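Local coordinates for protein 4-hydroxybenzoyl-CoA thioesterase (Bacillus halodurans, PDB 5WH9) that probably hydrolyses the thioester of gentisyl-coenzyme A, as a hotdog-fold member of the 4-hydroxybenzoyl-CoA thioesterase family, at residues 33-38 / 43-48; 79-84 / 89-94. All blocks are in the same frame, centred on the assembly; numbering follows the deposited sequence.

Interaction 1 (33-38 / 43-48)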
loop_
_atom_site.group_PDB
_atom_site.type_symbol
_atom_site.label_atom_id
_atom_site.label_comp_id
_atom_site.label_asym_id
_atom_site.label_seq_id
_atom_site.Cartn_x
_atom_site.Cartn_y
_atom_site.Cartn_z
ATOM N N ALA B 33 4.527 13.262 -6.830
ATOM C CA ALA B 33 5.112 14.304 -7.657
ATOM C C ALA B 33 4.241 15.549 -7.599
ATOM O O ALA B 33 4.761 16.652 -7.442
ATOM C CB ALA B 33 5.279 13.840 -9.080
ATOM N N CYS B 34 2.922 15.367 -7.717
ATOM C CA CYS B 34 1.987 16.490 -7.687
ATOM C C CYS B 34 2.158 17.348 -6.448
ATOM O O CYS B 34 2.212 18.568 -6.548
ATOM C CB CYS B 34 0.539 16.009 -7.756
ATOM S SG CYS B 34 -0.671 17.333 -7.392
ATOM N N HIS B 35 2.230 16.704 -5.281
ATOM C CA HIS B 35 2.403 17.399 -4.008
ATOM C C HIS B 35 3.760 18.084 -3.932
ATOM O O HIS B 35 3.906 19.169 -3.366
ATOM C CB HIS B 35 2.320 16.405 -2.857
ATOM C CG HIS B 35 0.923 16.040 -2.462
ATOM N ND1 HIS B 35 0.213 15.023 -3.072
ATOM C CD2 HIS B 35 0.116 16.543 -1.500
ATOM C CE1 HIS B 35 -0.981 14.931 -2.517
ATOM N NE2 HIS B 35 -1.061 15.833 -1.550
ATOM N N HIS B 36 4.768 17.413 -4.466
ATOM C CA HIS B 36 6.112 17.961 -4.443
ATOM C C HIS B 36 6.186 19.133 -5.392
ATOM O O HIS B 36 6.965 20.059 -5.206
ATOM C CB HIS B 36 7.123 16.898 -4.851
ATOM C CG HIS B 36 8.478 17.443 -5.160
ATOM N ND1 HIS B 36 8.786 18.012 -6.375
ATOM C CD2 HIS B 36 9.612 17.486 -4.422
ATOM C CE1 HIS B 36 10.055 18.386 -6.371
ATOM N NE2 HIS B 36 10.577 18.077 -5.197
ATOM N N PHE B 37 5.358 19.072 -6.422
ATOM C CA PHE B 37 5.284 20.114 -7.420
ATOM C C PHE B 37 4.714 21.380 -6.786
ATOM O O PHE B 37 5.320 22.425 -6.877
ATOM C CB PHE B 37 4.419 19.633 -8.582
ATOM C CG PHE B 37 4.322 20.603 -9.722
ATOM C CD1 PHE B 37 5.394 20.807 -10.565
ATOM C CD2 PHE B 37 3.135 21.280 -9.975
ATOM C CE1 PHE B 37 5.302 21.699 -11.620
ATOM C CE2 PHE B 37 3.032 22.167 -11.032
ATOM C CZ PHE B 37 4.124 22.381 -11.852
ATOM N N LEU B 38 3.556 21.283 -6.133
ATOM C CA LEU B 38 2.899 22.462 -5.557
ATOM C C LEU B 38 3.733 23.090 -4.441
ATOM O O LEU B 38 3.768 24.315 -4.268
ATOM C CB LEU B 38 1.517 22.088 -5.003
ATOM C CG LEU B 38 0.385 21.916 -6.018
ATOM C CD1 LEU B 38 -0.850 21.370 -5.362
ATOM C CD2 LEU B 38 0.084 23.245 -6.678
ATOM N N PHE B 43 3.646 26.477 -2.341
ATOM C CA PHE B 43 2.404 26.150 -1.655
ATOM C C PHE B 43 2.519 24.768 -1.008
ATOM O O PHE B 43 2.090 23.774 -1.591
ATOM C CB PHE B 43 1.237 26.201 -2.645
ATOM C CG PHE B 43 1.232 27.442 -3.504
ATOM C CD1 PHE B 43 0.567 28.586 -3.091
ATOM C CD2 PHE B 43 1.924 27.466 -4.714
ATOM C CE1 PHE B 43 0.572 29.731 -3.871
ATOM C CE2 PHE B 43 1.939 28.610 -5.503
ATOM C CZ PHE B 43 1.255 29.748 -5.081
ATOM N N PRO B 44 3.135 24.707 0.190
ATOM C CA PRO B 44 3.314 23.455 0.949
ATOM C C PRO B 44 1.974 22.791 1.186
ATOM O O PRO B 44 1.175 23.310 1.950
ATOM C CB PRO B 44 3.873 23.917 2.299
ATOM C CG PRO B 44 4.454 25.270 2.047
ATOM C CD PRO B 44 3.731 25.874 0.867
ATOM N N THR B 45 1.745 21.650 0.557
ATOM C CA THR B 45 0.422 21.034 0.565
ATOM C C THR B 45 -0.023 20.511 1.938
ATOM O O THR B 45 -1.211 20.337 2.173
ATOM C CB THR B 45 0.345 19.935 -0.490
ATOM O OG1 THR B 45 1.243 18.877 -0.134
ATOM C CG2 THR B 45 0.766 20.506 -1.859
ATOM N N SER B 46 0.927 20.262 2.838
ATOM C CA SER B 46 0.600 19.895 4.223
ATOM C C SER B 46 -0.195 21.013 4.875
ATOM O O SER B 46 -1.085 20.780 5.698
ATOM C CB SER B 46 1.875 19.664 5.039
ATOM O OG SER B 46 2.705 20.817 5.022
ATOM N N GLU B 47 0.165 22.234 4.501
ATOM C CA GLU B 47 -0.489 23.436 4.975
ATOM C C GLU B 47 -1.921 23.479 4.447
ATOM O O GLU B 47 -2.856 23.753 5.190
ATOM C CB GLU B 47 0.310 24.665 4.515
ATOM C CG GLU B 47 -0.431 25.979 4.630
ATOM C CD GLU B 47 -0.845 26.286 6.057
ATOM O OE1 GLU B 47 -0.146 25.825 6.996
ATOM O OE2 GLU B 47 -1.874 26.980 6.235
ATOM N N LEU B 48 -2.108 23.182 3.173
ATOM C CA LEU B 48 -3.449 23.158 2.610
ATOM C C LEU B 48 -4.374 22.090 3.209
ATOM O O LEU B 48 -5.520 22.373 3.505
ATOM C CB LEU B 48 -3.375 22.991 1.098
ATOM C CG LEU B 48 -2.625 24.105 0.387
ATOM C CD1 LEU B 48 -2.072 23.622 -0.936
ATOM C CD2 LEU B 48 -3.542 25.293 0.183
#

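Interaction 2 (79-84 / 89-94)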
loop_
_atom_site.group_PDB
_atom_site.type_symbol
_atom_site.label_atom_id
_atom_site.label_comp_id
_atom_site.label_asym_id
_atom_site.label_seq_id
_atom_site.Cartn_x
_atom_site.Cartn_y
_atom_site.Cartn_z
ATOM N N SER B 79 4.941 18.843 -15.589
ATOM C CA SER B 79 4.623 20.130 -16.171
ATOM C C SER B 79 3.117 20.324 -16.045
ATOM O O SER B 79 2.387 19.357 -15.825
ATOM C CB SER B 79 5.082 20.182 -17.623
ATOM O OG SER B 79 4.766 18.985 -18.305
ATOM N N ILE B 80 2.650 21.564 -16.140
ATOM C CA ILE B 80 1.216 21.833 -16.069
ATOM C C ILE B 80 0.703 22.205 -17.464
ATOM O O ILE B 80 1.322 22.995 -18.164
ATOM C CB ILE B 80 0.890 22.920 -15.046
ATOM C CG1 ILE B 80 -0.625 23.043 -14.875
ATOM C CG2 ILE B 80 1.482 24.247 -15.464
ATOM C CD1 ILE B 80 -1.015 23.965 -13.756
ATOM N N ARG B 81 -0.344 21.554 -17.871
ATOM C CA ARG B 81 -0.784 21.669 -19.214
ATOM C C ARG B 81 -2.208 21.970 -19.613
ATOM O O ARG B 81 -2.420 21.939 -20.778
ATOM C CB ARG B 81 -0.306 20.460 -19.972
ATOM C CG ARG B 81 -1.249 19.312 -19.967
ATOM C CD ARG B 81 -1.226 18.682 -21.322
ATOM N NE ARG B 81 -2.159 17.616 -21.342
ATOM C CZ ARG B 81 -1.851 16.388 -21.038
ATOM N NH1 ARG B 81 -0.622 16.049 -20.693
ATOM N NH2 ARG B 81 -2.800 15.512 -21.062
ATOM N N GLU B 82 -3.174 22.141 -18.730
ATOM C CA GLU B 82 -4.511 22.558 -19.203
ATOM C C GLU B 82 -5.238 23.471 -18.238
ATOM O O GLU B 82 -6.322 23.166 -17.829
ATOM C CB GLU B 82 -5.375 21.323 -19.566
ATOM C CG GLU B 82 -6.697 21.605 -20.266
ATOM C CD GLU B 82 -7.000 20.628 -21.383
ATOM O OE1 GLU B 82 -6.078 19.913 -21.783
ATOM O OE2 GLU B 82 -8.138 20.581 -21.878
ATOM N N LEU B 83 -4.637 24.584 -17.898
ATOM C CA LEU B 83 -5.133 25.346 -16.785
ATOM C C LEU B 83 -6.434 26.042 -17.111
ATOM O O LEU B 83 -6.554 26.740 -18.046
ATOM C CB LEU B 83 -4.063 26.279 -16.271
ATOM C CG LEU B 83 -4.409 27.353 -15.249
ATOM C CD1 LEU B 83 -4.594 26.835 -13.850
ATOM C CD2 LEU B 83 -3.391 28.461 -15.289
ATOM N N LYS B 84 -7.427 25.804 -16.296
ATOM C CA LYS B 84 -8.680 26.517 -16.478
ATOM C C LYS B 84 -9.034 27.183 -15.164
ATOM O O LYS B 84 -8.259 27.122 -14.216
ATOM C CB LYS B 84 -9.776 25.564 -16.937
ATOM C CG LYS B 84 -9.384 24.759 -18.172
ATOM C CD LYS B 84 -10.593 24.126 -18.803
ATOM C CE LYS B 84 -10.233 22.838 -19.519
ATOM N NZ LYS B 84 -11.446 22.220 -20.129
ATOM N N ILE B 89 -4.421 20.210 -15.454
ATOM C CA ILE B 89 -3.840 18.901 -15.742
ATOM C C ILE B 89 -2.321 18.923 -15.561
ATOM O O ILE B 89 -1.644 19.796 -16.084
ATOM C CB ILE B 89 -4.137 18.432 -17.178
ATOM C CG1 ILE B 89 -5.627 18.194 -17.381
ATOM C CG2 ILE B 89 -3.391 17.145 -17.496
ATOM C CD1 ILE B 89 -5.943 17.721 -18.798
ATOM N N LEU B 90 -1.799 17.958 -14.815
ATOM C CA LEU B 90 -0.364 17.771 -14.669
ATOM C C LEU B 90 0.091 16.646 -15.577
ATOM O O LEU B 90 -0.471 15.552 -15.543
ATOM C CB LEU B 90 -0.016 17.405 -13.227
ATOM C CG LEU B 90 -0.302 18.463 -12.165
ATOM C CD1 LEU B 90 0.020 17.922 -10.759
ATOM C CD2 LEU B 90 0.484 19.744 -12.445
ATOM N N GLU B 91 1.103 16.911 -16.387
ATOM C CA GLU B 91 1.769 15.849 -17.112
ATOM C C GLU B 91 2.978 15.325 -16.303
ATOM O O GLU B 91 3.769 16.107 -15.755
ATOM C CB GLU B 91 2.205 16.344 -18.485
ATOM C CG GLU B 91 2.501 15.215 -19.479
ATOM C CD GLU B 91 2.901 15.734 -20.858
ATOM O OE1 GLU B 91 2.030 15.778 -21.760
ATOM O OE2 GLU B 91 4.088 16.099 -21.043
ATOM N N HIS B 92 3.102 14.004 -16.213
ATOM C CA HIS B 92 4.197 13.379 -15.479
ATOM C C HIS B 92 4.913 12.413 -16.382
ATOM O O HIS B 92 4.278 11.549 -16.990
ATOM C CB HIS B 92 3.690 12.588 -14.267
ATOM C CG HIS B 92 3.077 13.436 -13.202
ATOM N ND1 HIS B 92 1.748 13.349 -12.857
ATOM C CD2 HIS B 92 3.605 14.401 -12.416
ATOM C CE1 HIS B 92 1.486 14.207 -11.888
ATOM N NE2 HIS B 92 2.599 14.855 -11.598
ATOM N N HIS B 93 6.236 12.536 -16.438
ATOM C CA HIS B 93 7.058 11.644 -17.227
ATOM C C HIS B 93 8.078 10.953 -16.335
ATOM O O HIS B 93 8.907 11.612 -15.701
ATOM C CB HIS B 93 7.792 12.430 -18.306
ATOM C CG HIS B 93 6.896 13.012 -19.351
ATOM N ND1 HIS B 93 6.237 12.238 -20.280
ATOM C CD2 HIS B 93 6.575 14.296 -19.638
ATOM C CE1 HIS B 93 5.538 13.018 -21.086
ATOM N NE2 HIS B 93 5.729 14.271 -20.719
ATOM N N PHE B 94 8.026 9.626 -16.303
ATOM C CA PHE B 94 8.972 8.841 -15.522
ATOM C C PHE B 94 10.246 8.674 -16.306
ATOM O O PHE B 94 10.235 8.202 -17.463
ATOM C CB PHE B 94 8.395 7.470 -15.170
ATOM C CG PHE B 94 7.181 7.548 -14.310
ATOM C CD1 PHE B 94 5.977 8.013 -14.837
ATOM C CD2 PHE B 94 7.236 7.181 -12.971
ATOM C CE1 PHE B 94 4.857 8.104 -14.040
ATOM C CE2 PHE B 94 6.109 7.268 -12.162
ATOM C CZ PHE B 94 4.925 7.725 -12.701
#

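Interaction 1 (33-38 / 43-48)
Leu38 and Phe43 share the one backbone hydrogen bond between residues 33-38 and 43-48: Phe43 N reaches Leu38 O over 2.9 Å with an N-H...O angle of 151°, its donor tilted from the carbonyl plane. The bond spans five residues, one more than a regular alpha-helical bond, where the chain turns out of helix 25-40. Phe43 CB also lies 3.5 Å from Leu38 O, while its ring goes to helix 125-131, against Val127 and Ala130.

Thr45 makes the apolar link, its CG2 coming within 3.6 Å of Leu38 CB. The same methyl is in van der Waals contact with the helix backbone, 3.7 Å from His35 O, so it rests against two residues about one turn apart on helix 25-40. The side chains of Leu38 and Thr45 cross at about a right angle. Helix 25-40 is the long central helix of the hotdog fold, and Pro44, as N-cap of the short helix 45-50, starts the new helix just before Thr45. Phe55 covers Leu38 and Thr45 as well.

The polar approach is that of His35. Thr45 OG1 lies in the plane of the imidazole at its edge, 2.9 Å from His35 CD2, a close approach to a ring carbon, not a hydrogen bond. Thr45 OG1 sits between its backbone N and carbonyl carbon (chi1 65°), and His35 ND1 bonds to Asp31 O, consistent with a ring rotation that turns CD2 to the threonine. Phe12 and Phe70 of the second subunit meet the same ring, and Phe55 packs edge-to-face with it. An alanine here would remove the imidazole and is likely to leave Asp31 O without its side-chain donor and open a gap where the ring packs against these three phenylalanines.

Interaction 2 (79-84 / 89-94)
Ser79 and Glu91 form an antiparallel hydrogen-bonded pair in which each backbone N-H and C=O has its mate across the contact. Ser79 N donates to Glu91 O at 3.0 Å, and Glu91 N donates to Ser79 O at 2.8 Å. Two residues on, Arg81 N reaches Ile89 O in 2.8 Å with an almost straight N-H...O angle of 175°, the donor lying nearly on the line of the carbonyl. Between these bonds, Ile80 and Leu90 make the non-hydrogen-bonded pair, and the same two acceptors each take a CA-H...O contact, Ser79 O from Leu90 CA and Ile89 O from Ile80 CA. The pairing belongs to the beta hairpin of strands 73-80 and 87-96 in the antiparallel sheet of the hotdog fold. Leu90 is backbone-bonded instead to Glu106 on strand 99-111, so strand 87-96 is held on both edges, and its side chain packs on helix 25-40.

Arg81 NH1 forms a salt bridge with Glu91 OE1 at 2.9 Å; only NH1 comes near the carboxylate, and the planes stand 60° apart, so this is not a parallel two-pronged pair. Glu91 gets there with CG anti to its backbone N (chi1 -161°) and the chain extended beyond. Ile89 CG2 sits over the centre of one guanidinium face, 3.9 Å from Arg81 CZ. Glu82 runs alongside Ile89, its CB 3.7 Å from Ile89 CD1. On the face carrying Ile80 and Leu90 the meeting is apolar and looser, Ile80 CB to Leu90 CD2 at 4.1 Å.

Glu91 OE2 accepts from His93 NE2, at a modelled length too short to take literally. The Arg81 salt bridge would probably favour the charged form of Glu91; if the His93 bond is real, the two together would also hold the carboxylate against rotation.

From the N terminus, the chain runs along helix 25-40, and interaction 1 closes a short loop of four residues as it passes into helix 45-50. Interaction 2 opens only later, closing the turn of the hairpin made by strands 73-80 and 87-96, again with four residues between its segments. The two loops therefore follow in series, neither nesting nor crossing. In space they meet, their centres about 15 Å apart, because the sheet curls round the helix: Cys34 SG lies 3.5 Å from Leu90 CD1, and Phe37 CE2 3.8 Å from Leu90 CD2. Residues 33-38 thus join the second helix on one side and the hairpin on another.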